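Local atomic coordinates of putative 2,5-diketo-D-gluconic acid reductase B (Sinorhizobium meliloti, PDB entry 3UP8), a protein that probably reduces small carbonyl compounds such as methylglyoxal with NADPH, as a TIM-barrel member of the aldo/keto reductase family. Residues K191-A196 with Q243-L248; T163-A168 with L199-T204; E78-S83 with A88-T93. One frame throughout, in Å; residues are numbered along the deposited sequence.

Contact 1: residues K191-A196 with Q243-L248; sequences KVLQTA and QDVIVL
Leu193 reaches from helix 190-199 to Val245 at the start of strand 245-249, the last strand of the TIM barrel; the helix follows strand 176-182, and its partner strand lies two places further round the barrel. The contact is small and rests on one methyl pair. The leucine first torsion is pulled well off the usual staggered value, to a chi1 of -96°, and this swing brings the isopropyl end toward the strand; CG then splits, and the CD2 branch does the touching. Val245 meets it with CG2, the methyl set beside its backbone N, while CG1 lies anti to that N (chi1 179°). The two side chains cross at about a right angle. Leu193 also lies against Tyr183 and Gln242. Arg197, one turn further along the same helix, adds the polar part: it hydrogen-bonds to Gln243 O and forms a salt bridge with Asp244, tying the turn that leads into the strand. Leu193 CD2 sits 3.8 Å from Val245 CG2 and 4.2 Å from Gln243 O.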
ATOM      1  N   LYS A 191      13.436 -10.090   5.751  1.00 21.37           N
ATOM      2  CA  LYS A 191      12.678 -11.089   6.519  1.00 21.93           C
ATOM      3  C   LYS A 191      11.171 -11.002   6.218  1.00 20.77           C
ATOM      4  O   LYS A 191      10.527 -12.012   5.966  1.00 20.58           O
ATOM      5  CB  LYS A 191      12.916 -10.949   8.029  1.00 22.78           C
ATOM      6  CG  LYS A 191      14.296 -11.385   8.528  1.00 26.02           C
ATOM      7  CD  LYS A 191      14.306 -11.381  10.077  1.00 31.42           C
ATOM      8  CE  LYS A 191      15.734 -11.421  10.644  1.00 33.78           C
ATOM      9  NZ  LYS A 191      15.748 -11.335  12.143  1.00 34.26           N
ATOM     10  N   VAL A 192      10.629  -9.789   6.218  1.00 20.03           N
ATOM     11  CA  VAL A 192       9.218  -9.589   5.884  1.00 18.81           C
ATOM     12  C   VAL A 192       8.868 -10.133   4.488  1.00 18.93           C
ATOM     13  O   VAL A 192       7.865 -10.836   4.321  1.00 17.99           O
ATOM     14  CB  VAL A 192       8.809  -8.101   6.066  1.00 18.66           C
ATOM     15  CG1 VAL A 192       7.471  -7.802   5.399  1.00 17.10           C
ATOM     16  CG2 VAL A 192       8.760  -7.753   7.577  1.00 17.42           C
ATOM     17  N   LEU A 193       9.701  -9.828   3.489  1.00 19.05           N
ATOM     18  CA  LEU A 193       9.472 -10.330   2.130  1.00 19.98           C
ATOM     19  C   LEU A 193       9.483 -11.846   2.057  1.00 20.29           C
ATOM     20  O   LEU A 193       8.658 -12.453   1.361  1.00 19.65           O
ATOM     21  CB  LEU A 193      10.527  -9.791   1.162  1.00 20.53           C
ATOM     22  CG  LEU A 193      10.205  -8.558   0.336  1.00 23.71           C
ATOM     23  CD1 LEU A 193      11.496  -8.084  -0.353  1.00 26.81           C
ATOM     24  CD2 LEU A 193       9.089  -8.840  -0.677  1.00 24.88           C
ATOM     25  N   GLN A 194      10.437 -12.454   2.757  1.00 20.95           N
ATOM     26  CA  GLN A 194      10.591 -13.904   2.733  1.00 21.89           C
ATOM     27  C   GLN A 194       9.378 -14.573   3.370  1.00 20.49           C
ATOM     28  O   GLN A 194       8.874 -15.564   2.851  1.00 20.52           O
ATOM     29  CB  GLN A 194      11.911 -14.335   3.402  1.00 22.64           C
ATOM     30  CG  GLN A 194      13.153 -13.767   2.648  1.00 27.21           C
ATOM     31  CD  GLN A 194      14.509 -14.238   3.191  1.00 32.36           C
ATOM     32  OE1 GLN A 194      14.699 -14.378   4.404  1.00 35.84           O
ATOM     33  NE2 GLN A 194      15.466 -14.449   2.286  1.00 33.61           N
ATOM     34  N   THR A 195       8.903 -14.016   4.479  1.00 19.82           N
ATOM     35  CA  THR A 195       7.694 -14.532   5.133  1.00 19.15           C
ATOM     36  C   THR A 195       6.477 -14.323   4.236  1.00 18.03           C
ATOM     37  O   THR A 195       5.673 -15.230   4.066  1.00 17.80           O
ATOM     38  CB  THR A 195       7.486 -13.894   6.520  1.00 19.21           C
ATOM     39  OG1 THR A 195       8.577 -14.251   7.366  1.00 19.41           O
ATOM     40  CG2 THR A 195       6.194 -14.360   7.175  1.00 20.06           C
ATOM     41  N   ALA A 196       6.352 -13.136   3.644  1.00 17.78           N
ATOM     42  CA  ALA A 196       5.241 -12.874   2.717  1.00 17.60           C
ATOM     43  C   ALA A 196       5.153 -13.941   1.636  1.00 18.00           C
ATOM     44  O   ALA A 196       4.096 -14.530   1.418  1.00 17.30           O
ATOM     45  CB  ALA A 196       5.369 -11.487   2.097  1.00 17.44           C
ATOM     46  N   GLN A 243       9.585  -9.071  -7.050  1.00 21.15           N
ATOM     47  CA  GLN A 243       8.470 -10.019  -7.002  1.00 21.80           C
ATOM     48  C   GLN A 243       7.608  -9.737  -5.780  1.00 20.70           C
ATOM     49  O   GLN A 243       8.129  -9.562  -4.679  1.00 20.36           O
ATOM     50  CB  GLN A 243       8.959 -11.470  -6.940  1.00 22.41           C
ATOM     51  CG  GLN A 243       9.754 -11.949  -8.164  1.00 26.58           C
ATOM     52  CD  GLN A 243       9.031 -11.690  -9.478  1.00 31.83           C
ATOM     53  OE1 GLN A 243       7.924 -12.179  -9.700  1.00 35.62           O
ATOM     54  NE2 GLN A 243       9.662 -10.921 -10.358  1.00 34.18           N
ATOM     55  N   ASP A 244       6.293  -9.702  -5.991  1.00 19.68           N
ATOM     56  CA  ASP A 244       5.309  -9.622  -4.899  1.00 19.26           C
ATOM     57  C   ASP A 244       5.238  -8.275  -4.190  1.00 18.02           C
ATOM     58  O   ASP A 244       4.715  -8.202  -3.074  1.00 16.45           O
ATOM     59  CB  ASP A 244       5.543 -10.721  -3.848  1.00 19.62           C
ATOM     60  CG  ASP A 244       5.707 -12.102  -4.470  1.00 23.52           C
ATOM     61  OD1 ASP A 244       4.737 -12.622  -5.054  1.00 25.57           O
ATOM     62  OD2 ASP A 244       6.825 -12.656  -4.371  1.00 27.61           O
ATOM     63  N   VAL A 245       5.779  -7.223  -4.811  1.00 16.72           N
ATOM     64  CA  VAL A 245       5.791  -5.903  -4.177  1.00 15.97           C
ATOM     65  C   VAL A 245       4.893  -4.941  -4.927  1.00 15.77           C
ATOM     66  O   VAL A 245       4.929  -4.866  -6.158  1.00 16.03           O
ATOM     67  CB  VAL A 245       7.214  -5.311  -4.056  1.00 16.09           C
ATOM     68  CG1 VAL A 245       7.177  -3.913  -3.418  1.00 16.99           C
ATOM     69  CG2 VAL A 245       8.110  -6.239  -3.267  1.00 15.66           C
ATOM     70  N   ILE A 246       4.076  -4.227  -4.161  1.00 15.24           N
ATOM     71  CA  ILE A 246       3.181  -3.206  -4.659  1.00 15.36           C
ATOM     72  C   ILE A 246       3.703  -1.909  -4.061  1.00 15.61           C
ATOM     73  O   ILE A 246       4.240  -1.913  -2.949  1.00 15.77           O
ATOM     74  CB  ILE A 246       1.745  -3.485  -4.161  1.00 15.07           C
ATOM     75  CG1 ILE A 246       1.270  -4.840  -4.699  1.00 14.95           C
ATOM     76  CG2 ILE A 246       0.783  -2.358  -4.527  1.00 15.12           C
ATOM     77  CD1 ILE A 246       0.491  -5.676  -3.682  1.00 16.42           C
ATOM     78  N   VAL A 247       3.553  -0.803  -4.790  1.00 15.53           N
ATOM     79  CA  VAL A 247       4.011   0.486  -4.287  1.00 15.97           C
ATOM     80  C   VAL A 247       2.883   1.538  -4.315  1.00 16.80           C
ATOM     81  O   VAL A 247       2.130   1.630  -5.277  1.00 16.36           O
ATOM     82  CB  VAL A 247       5.317   0.956  -5.037  1.00 16.38           C
ATOM     83  CG1 VAL A 247       5.062   1.135  -6.537  1.00 17.04           C
ATOM     84  CG2 VAL A 247       5.872   2.229  -4.423  1.00 16.91           C
ATOM     85  N   LEU A 248       2.767   2.296  -3.231  1.00 18.04           N
ATOM     86  CA  LEU A 248       1.854   3.439  -3.138  1.00 20.05           C
ATOM     87  C   LEU A 248       2.636   4.733  -3.338  1.00 22.23           C
ATOM     88  O   LEU A 248       3.701   4.907  -2.765  1.00 22.86           O
ATOM     89  CB  LEU A 248       1.167   3.464  -1.766  1.00 18.85           C
ATOM     90  CG  LEU A 248       0.277   2.250  -1.452  1.00 17.95           C
ATOM     91  CD1 LEU A 248      -0.312   2.378  -0.053  1.00 16.11           C
ATOM     92  CD2 LEU A 248      -0.822   2.094  -2.496  1.00 14.24           C
TER

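Contact 2: residues T163-A168 with L199-T204; sequences TQMEEA and LGMSLT
Leu199 and Met201 stand on the two sides of Gly200, the C-prime residue of the Schellman motif that ends helix 190-199, and both reach helix 162-171. Met201 N bonds back to Ala196 O and Gly200 N to Arg197 O, while the positive phi of Gly200, 83°, turns the chain out of the helix. Leu199, just before the glycine, pushes its CD1 methyl against the helix at Met165 and Glu166. That methyl lies 3.9 Å from Met165 O, 4.1 Å from Met165 CB and 4.1 Å from Glu166 CG, so it rests on backbone and on the roots of two side chains at once. Glu166 runs on past it at about a right angle, extended beyond CG, and its carboxylate forms a salt bridge with Arg198.

In the TIM barrel these are neighbouring outer helices, and the chain leaving the Schellman turn goes straight into barrel strand 202-206. Met201, just ahead of that strand, and Met165 are both selenomethionines, and each bends at its third torsion. The Met201 chain starts with CG between the backbone N and the carbonyl carbon (chi1 68°), and this puts the selenium up against the other residue's terminal methyl: Met165 CE is 3.7 Å from Met201 SE and 4.2 Å from Met201 CG. Both side chains are buried and also touch Ala196. Met165 further packs on Thr195 and Asn179, and Met201 on Ile176 of strand 176-182.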
ATOM      1  N   THR A 163       6.251 -12.535  12.828  1.00 15.75           N
ATOM      2  CA  THR A 163       5.562 -13.342  13.819  1.00 16.97           C
ATOM      3  C   THR A 163       4.053 -13.097  13.712  1.00 16.29           C
ATOM      4  O   THR A 163       3.261 -14.036  13.730  1.00 16.59           O
ATOM      5  CB  THR A 163       6.063 -13.014  15.245  1.00 17.28           C
ATOM      6  OG1 THR A 163       7.480 -13.226  15.287  1.00 20.22           O
ATOM      7  CG2 THR A 163       5.402 -13.936  16.260  1.00 18.75           C
ATOM      8  N   GLN A 164       3.675 -11.830  13.554  1.00 16.46           N
ATOM      9  CA  GLN A 164       2.263 -11.456  13.474  1.00 15.87           C
ATOM     10  C   GLN A 164       1.633 -11.821  12.132  1.00 15.86           C
ATOM     11  O   GLN A 164       0.425 -12.080  12.053  1.00 15.32           O
ATOM     12  CB  GLN A 164       2.108  -9.971  13.777  1.00 15.51           C
ATOM     13  CG  GLN A 164       2.588  -9.609  15.188  1.00 16.22           C
ATOM     14  CD  GLN A 164       2.835  -8.128  15.369  1.00 16.78           C
ATOM     15  OE1 GLN A 164       3.155  -7.398  14.419  1.00 16.06           O
ATOM     16  NE2 GLN A 164       2.686  -7.666  16.595  1.00 18.06           N
HETATM   17  N   MSE A 165       2.451 -11.821  11.082  1.00 15.87           N
HETATM   18  CA  MSE A 165       2.012 -12.235   9.765  1.00 16.73           C
HETATM   19  C   MSE A 165       1.624 -13.707   9.829  1.00 16.83           C
HETATM   20  O   MSE A 165       0.554 -14.096   9.356  1.00 15.68           O
HETATM   21  CB  MSE A 165       3.121 -12.026   8.723  1.00 16.94           C
HETATM   22  CG  MSE A 165       3.417 -10.543   8.420  1.00 18.70           C
HETATM   23 SE   MSE A 165       5.112 -10.342   7.442  1.00 21.77          SE
HETATM   24  CE  MSE A 165       4.569 -11.180   5.808  1.00 18.03           C
ATOM     25  N   GLU A 166       2.494 -14.514  10.443  1.00 17.36           N
ATOM     26  CA  GLU A 166       2.248 -15.948  10.573  1.00 17.89           C
ATOM     27  C   GLU A 166       0.994 -16.169  11.404  1.00 17.44           C
ATOM     28  O   GLU A 166       0.158 -17.000  11.044  1.00 16.68           O
ATOM     29  CB  GLU A 166       3.469 -16.668  11.170  1.00 19.04           C
ATOM     30  CG  GLU A 166       4.632 -16.795  10.168  1.00 24.75           C
ATOM     31  CD  GLU A 166       6.011 -16.997  10.819  1.00 33.64           C
ATOM     32  OE1 GLU A 166       6.094 -17.383  12.018  1.00 36.59           O
ATOM     33  OE2 GLU A 166       7.028 -16.764  10.115  1.00 37.55           O
ATOM     34  N   GLU A 167       0.856 -15.405  12.491  1.00 16.89           N
ATOM     35  CA  GLU A 167      -0.318 -15.508  13.359  1.00 16.87           C
ATOM     36  C   GLU A 167      -1.597 -15.122  12.610  1.00 15.62           C
ATOM     37  O   GLU A 167      -2.586 -15.836  12.675  1.00 14.81           O
ATOM     38  CB  GLU A 167      -0.164 -14.672  14.648  1.00 16.97           C
ATOM     39  CG  GLU A 167      -1.439 -14.642  15.513  1.00 19.80           C
ATOM     40  CD  GLU A 167      -1.322 -13.803  16.782  1.00 24.81           C
ATOM     41  OE1 GLU A 167      -0.739 -12.696  16.747  1.00 25.94           O
ATOM     42  OE2 GLU A 167      -1.848 -14.249  17.823  1.00 26.18           O
ATOM     43  N   ALA A 168      -1.566 -14.002  11.890  1.00 14.52           N
ATOM     44  CA  ALA A 168      -2.736 -13.589  11.096  1.00 13.99           C
ATOM     45  C   ALA A 168      -3.167 -14.632  10.062  1.00 13.96           C
ATOM     46  O   ALA A 168      -4.347 -14.970   9.974  1.00 13.94           O
ATOM     47  CB  ALA A 168      -2.506 -12.213  10.452  1.00 13.20           C
ATOM     48  N   LEU A 199       4.005 -17.312   2.828  1.00 19.45           N
ATOM     49  CA  LEU A 199       2.584 -17.312   3.175  1.00 19.19           C
ATOM     50  C   LEU A 199       1.679 -16.969   1.987  1.00 18.82           C
ATOM     51  O   LEU A 199       0.459 -17.088   2.070  1.00 17.99           O
ATOM     52  CB  LEU A 199       2.314 -16.386   4.372  1.00 18.39           C
ATOM     53  CG  LEU A 199       3.029 -16.734   5.683  1.00 18.94           C
ATOM     54  CD1 LEU A 199       2.914 -15.598   6.689  1.00 20.49           C
ATOM     55  CD2 LEU A 199       2.493 -18.040   6.301  1.00 22.03           C
ATOM     56  N   GLY A 200       2.285 -16.565   0.874  1.00 18.37           N
ATOM     57  CA  GLY A 200       1.525 -16.257  -0.332  1.00 17.94           C
ATOM     58  C   GLY A 200       0.936 -14.863  -0.355  1.00 17.71           C
ATOM     59  O   GLY A 200       0.140 -14.540  -1.236  1.00 18.34           O
HETATM   60  N   MSE A 201       1.302 -14.021   0.606  1.00 17.55           N
HETATM   61  CA  MSE A 201       0.824 -12.649   0.565  1.00 17.13           C
HETATM   62  C   MSE A 201       1.823 -11.745  -0.155  1.00 16.60           C
HETATM   63  O   MSE A 201       2.973 -12.119  -0.332  1.00 16.34           O
HETATM   64  CB  MSE A 201       0.491 -12.131   1.957  1.00 18.20           C
HETATM   65  CG  MSE A 201       1.659 -11.948   2.885  1.00 20.62           C
HETATM   66 SE   MSE A 201       1.039 -11.514   4.710  1.00 27.35          SE
HETATM   67  CE  MSE A 201       0.364 -13.237   5.233  1.00 24.16           C
ATOM     68  N   SER A 202       1.358 -10.583  -0.595  1.00 15.78           N
ATOM     69  CA  SER A 202       2.234  -9.546  -1.115  1.00 16.23           C
ATOM     70  C   SER A 202       2.689  -8.596  -0.011  1.00 15.87           C
ATOM     71  O   SER A 202       2.255  -8.675   1.144  1.00 15.86           O
ATOM     72  CB  SER A 202       1.530  -8.750  -2.217  1.00 15.57           C
ATOM     73  OG  SER A 202       0.346  -8.154  -1.696  1.00 16.48           O
ATOM     74  N   LEU A 203       3.603  -7.715  -0.383  1.00 15.97           N
ATOM     75  CA  LEU A 203       3.980  -6.600   0.432  1.00 16.63           C
ATOM     76  C   LEU A 203       3.544  -5.325  -0.287  1.00 16.70           C
ATOM     77  O   LEU A 203       3.856  -5.119  -1.475  1.00 17.18           O
ATOM     78  CB  LEU A 203       5.490  -6.627   0.629  1.00 17.62           C
ATOM     79  CG  LEU A 203       6.128  -5.634   1.579  1.00 18.65           C
ATOM     80  CD1 LEU A 203       7.494  -6.171   2.012  1.00 18.07           C
ATOM     81  CD2 LEU A 203       6.254  -4.261   0.922  1.00 20.78           C
ATOM     82  N   THR A 204       2.803  -4.477   0.415  1.00 15.70           N
ATOM     83  CA  THR A 204       2.508  -3.172  -0.123  1.00 15.46           C
ATOM     84  C   THR A 204       3.393  -2.109   0.529  1.00 15.47           C
ATOM     85  O   THR A 204       3.382  -1.950   1.741  1.00 15.16           O
ATOM     86  CB  THR A 204       1.035  -2.808   0.022  1.00 15.34           C
ATOM     87  OG1 THR A 204       0.248  -3.785  -0.665  1.00 14.61           O
ATOM     88  CG2 THR A 204       0.770  -1.420  -0.601  1.00 14.69           C
TER

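Contact 3: residues E78-S83 with A88-T93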
ATOM      1  N   GLU A  78     -15.878  10.799  -3.175  1.00 18.76           N
ATOM      2  CA  GLU A  78     -16.371  11.821  -4.117  1.00 19.62           C
ATOM      3  C   GLU A  78     -15.581  11.799  -5.430  1.00 18.96           C
ATOM      4  O   GLU A  78     -16.163  11.774  -6.512  1.00 18.71           O
ATOM      5  CB  GLU A  78     -16.283  13.216  -3.485  1.00 19.93           C
ATOM      6  CG  GLU A  78     -16.939  14.316  -4.341  1.00 23.73           C
ATOM      7  CD  GLU A  78     -16.844  15.698  -3.712  1.00 27.89           C
ATOM      8  OE1 GLU A  78     -16.979  15.794  -2.476  1.00 30.43           O
ATOM      9  OE2 GLU A  78     -16.635  16.686  -4.453  1.00 29.14           O
ATOM     10  N   ALA A  79     -14.256  11.810  -5.323  1.00 19.15           N
ATOM     11  CA  ALA A  79     -13.374  11.794  -6.496  1.00 19.14           C
ATOM     12  C   ALA A  79     -13.619  10.587  -7.395  1.00 19.36           C
ATOM     13  O   ALA A  79     -13.721  10.726  -8.612  1.00 19.43           O
ATOM     14  CB  ALA A  79     -11.907  11.870  -6.071  1.00 18.96           C
ATOM     15  N   ILE A  80     -13.715   9.396  -6.807  1.00 19.40           N
ATOM     16  CA  ILE A  80     -13.969   8.189  -7.596  1.00 19.87           C
ATOM     17  C   ILE A  80     -15.319   8.253  -8.295  1.00 20.74           C
ATOM     18  O   ILE A  80     -15.420   7.971  -9.486  1.00 20.72           O
ATOM     19  CB  ILE A  80     -13.863   6.897  -6.747  1.00 19.80           C
ATOM     20  CG1 ILE A  80     -12.429   6.743  -6.221  1.00 19.20           C
ATOM     21  CG2 ILE A  80     -14.344   5.664  -7.553  1.00 18.78           C
ATOM     22  CD1 ILE A  80     -12.212   5.545  -5.309  1.00 20.96           C
ATOM     23  N   GLN A  81     -16.351   8.633  -7.546  1.00 21.64           N
ATOM     24  CA  GLN A  81     -17.703   8.724  -8.077  1.00 22.90           C
ATOM     25  C   GLN A  81     -17.811   9.716  -9.250  1.00 23.31           C
ATOM     26  O   GLN A  81     -18.509   9.447 -10.223  1.00 23.33           O
ATOM     27  CB  GLN A  81     -18.649   9.104  -6.943  1.00 22.69           C
ATOM     28  CG  GLN A  81     -19.998   9.635  -7.344  1.00 24.42           C
ATOM     29  CD  GLN A  81     -20.757  10.191  -6.154  1.00 25.45           C
ATOM     30  OE1 GLN A  81     -20.270  11.068  -5.425  1.00 26.43           O
ATOM     31  NE2 GLN A  81     -21.947   9.680  -5.946  1.00 27.13           N
ATOM     32  N   LYS A  82     -17.116  10.845  -9.149  1.00 24.19           N
ATOM     33  CA  LYS A  82     -17.170  11.889 -10.186  1.00 25.68           C
ATOM     34  C   LYS A  82     -16.327  11.585 -11.435  1.00 26.96           C
ATOM     35  O   LYS A  82     -16.422  12.297 -12.447  1.00 27.20           O
ATOM     36  CB  LYS A  82     -16.783  13.254  -9.604  1.00 24.85           C
ATOM     37  CG  LYS A  82     -17.819  13.836  -8.648  1.00 25.02           C
ATOM     38  CD  LYS A  82     -17.597  15.330  -8.423  1.00 25.20           C
ATOM     39  CE  LYS A  82     -18.528  15.886  -7.349  1.00 24.64           C
ATOM     40  NZ  LYS A  82     -18.270  17.338  -7.100  1.00 25.61           N
ATOM     41  N   SER A  83     -15.523  10.525 -11.366  1.00 27.74           N
ATOM     42  CA  SER A  83     -14.563  10.207 -12.408  1.00 28.94           C
ATOM     43  C   SER A  83     -15.193   9.523 -13.614  1.00 29.75           C
ATOM     44  O   SER A  83     -14.656   9.597 -14.711  1.00 30.96           O
ATOM     45  CB  SER A  83     -13.439   9.331 -11.847  1.00 28.56           C
ATOM     46  OG  SER A  83     -13.910   8.014 -11.611  1.00 28.98           O
ATOM     47  N   ALA A  88     -16.193  -1.338 -10.594  1.00 24.33           N
ATOM     48  CA  ALA A  88     -15.529  -2.626 -10.770  1.00 24.54           C
ATOM     49  C   ALA A  88     -14.107  -2.506 -11.335  1.00 23.90           C
ATOM     50  O   ALA A  88     -13.319  -3.449 -11.242  1.00 24.21           O
ATOM     51  CB  ALA A  88     -16.387  -3.560 -11.647  1.00 24.46           C
ATOM     52  N   ASP A  89     -13.785  -1.346 -11.907  1.00 23.00           N
ATOM     53  CA  ASP A  89     -12.461  -1.112 -12.497  1.00 22.42           C
ATOM     54  C   ASP A  89     -11.464  -0.497 -11.517  1.00 20.90           C
ATOM     55  O   ASP A  89     -10.277  -0.386 -11.837  1.00 20.29           O
ATOM     56  CB  ASP A  89     -12.563  -0.197 -13.727  1.00 22.82           C
ATOM     57  CG  ASP A  89     -13.305  -0.845 -14.894  1.00 24.98           C
ATOM     58  OD1 ASP A  89     -13.526  -2.078 -14.889  1.00 27.82           O
ATOM     59  OD2 ASP A  89     -13.659  -0.098 -15.825  1.00 28.99           O
ATOM     60  N   VAL A  90     -11.937  -0.067 -10.349  1.00 18.94           N
ATOM     61  CA  VAL A  90     -11.045   0.530  -9.360  1.00 18.32           C
ATOM     62  C   VAL A  90     -10.811  -0.463  -8.227  1.00 17.51           C
ATOM     63  O   VAL A  90     -11.732  -1.152  -7.801  1.00 17.27           O
ATOM     64  CB  VAL A  90     -11.588   1.869  -8.797  1.00 19.24           C
ATOM     65  CG1 VAL A  90     -10.656   2.444  -7.725  1.00 19.65           C
ATOM     66  CG2 VAL A  90     -11.762   2.904  -9.919  1.00 19.31           C
ATOM     67  N   PHE A  91      -9.575  -0.530  -7.757  1.00 15.92           N
ATOM     68  CA  PHE A  91      -9.238  -1.322  -6.576  1.00 15.16           C
ATOM     69  C   PHE A  91      -9.111  -0.371  -5.395  1.00 14.59           C
ATOM     70  O   PHE A  91      -8.200   0.461  -5.346  1.00 14.65           O
ATOM     71  CB  PHE A  91      -7.936  -2.085  -6.799  1.00 14.68           C
ATOM     72  CG  PHE A  91      -7.651  -3.100  -5.737  1.00 13.21           C
ATOM     73  CD1 PHE A  91      -7.916  -4.441  -5.958  1.00 12.10           C
ATOM     74  CD2 PHE A  91      -7.145  -2.703  -4.505  1.00 11.99           C
ATOM     75  CE1 PHE A  91      -7.673  -5.401  -4.950  1.00 11.72           C
ATOM     76  CE2 PHE A  91      -6.901  -3.644  -3.500  1.00 11.59           C
ATOM     77  CZ  PHE A  91      -7.169  -4.991  -3.729  1.00  9.24           C
ATOM     78  N   LEU A  92     -10.033  -0.488  -4.444  1.00 13.86           N
ATOM     79  CA  LEU A  92     -10.123   0.489  -3.364  1.00 13.41           C
ATOM     80  C   LEU A  92      -9.796  -0.156  -2.026  1.00 12.70           C
ATOM     81  O   LEU A  92     -10.411  -1.137  -1.650  1.00 12.59           O
ATOM     82  CB  LEU A  92     -11.511   1.171  -3.347  1.00 13.31           C
ATOM     83  CG  LEU A  92     -11.835   2.161  -2.201  1.00 14.31           C
ATOM     84  CD1 LEU A  92     -10.925   3.411  -2.180  1.00 13.43           C
ATOM     85  CD2 LEU A  92     -13.318   2.575  -2.204  1.00 12.52           C
ATOM     86  N   THR A  93      -8.829   0.419  -1.318  1.00 12.25           N
ATOM     87  CA  THR A  93      -8.387  -0.090  -0.031  1.00 12.43           C
ATOM     88  C   THR A  93      -8.660   0.922   1.064  1.00 12.78           C
ATOM     89  O   THR A  93      -8.363   2.102   0.889  1.00 12.95           O
ATOM     90  CB  THR A  93      -6.865  -0.308  -0.074  1.00 12.69           C
ATOM     91  OG1 THR A  93      -6.573  -1.266  -1.093  1.00 13.68           O
ATOM     92  CG2 THR A  93      -6.305  -0.782   1.295  1.00 12.94           C
TER
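Val90 is the first residue of 88-93 to meet the helix, and it does so through Ile80. The valine has CG1 anti to its own N (chi1 178°), and that methyl comes within 4.2 Å of Ile80 CD1. The isoleucine is stretched out, with CD1 continuing the line of its chain (chi2 177°), so a single terminal methyl carries its side of the contact.

Phe91 points elsewhere: its ring stacks edge-to-face with His63. At Leu92 the chain faces the helix again. Its CD1 lies 4.0 Å from Ile80 CD1, the two side chains meeting at a slant, so the Ile80 methyl is shared by Val90 and Leu92, two residues apart on the same side of the chain, Val90 just ahead of the strand. The backbone N of Leu92 is hydrogen-bonded to the carboxylate of Asp123 (OD2), and Thr93 then turns back to the other face.

Ile80 also takes part through its backbone. Its carbonyl O takes two donors from Ser83: the hydroxyl OG at 2.6 Å, with a C=O...donor angle of 138°, and the backbone N at 3.2 Å. Ser83 OG is in addition bonded to Ile85 N. On the outer side of the helix Lys82 NZ makes a salt bridge to Glu78 OE2 at 3.2 Å, approaching from above the carboxylate plane.

One isoleucine of the helix set against the start of the following strand belongs to the beta-alpha-beta unit of strand 63-65, helix 73-83 and strand 91-96, a building unit of the TIM barrel.

All three contacts pack an outer helix against a barrel strand or the chain leading into one, and none has a hydrogen bond across it. Contacts 1 and 2 are close, with centres 9 Å apart: their strands 245-249 and 202-206 pair in the barrel, where Ile246 N lies 2.8 Å from Leu203 O, and both draw on helix 190-199. Contact 3 sits across the chain's centre, about 25 Å from contact 1 and 27 Å from contact 2, centre to centre. Contacts 1 and 3 are buried and join aliphatic methyls; contact 2 is only partly buried and includes two selenomethionines, modelled in place of methionine. Contact 3 alone joins a helix to the strand directly after it.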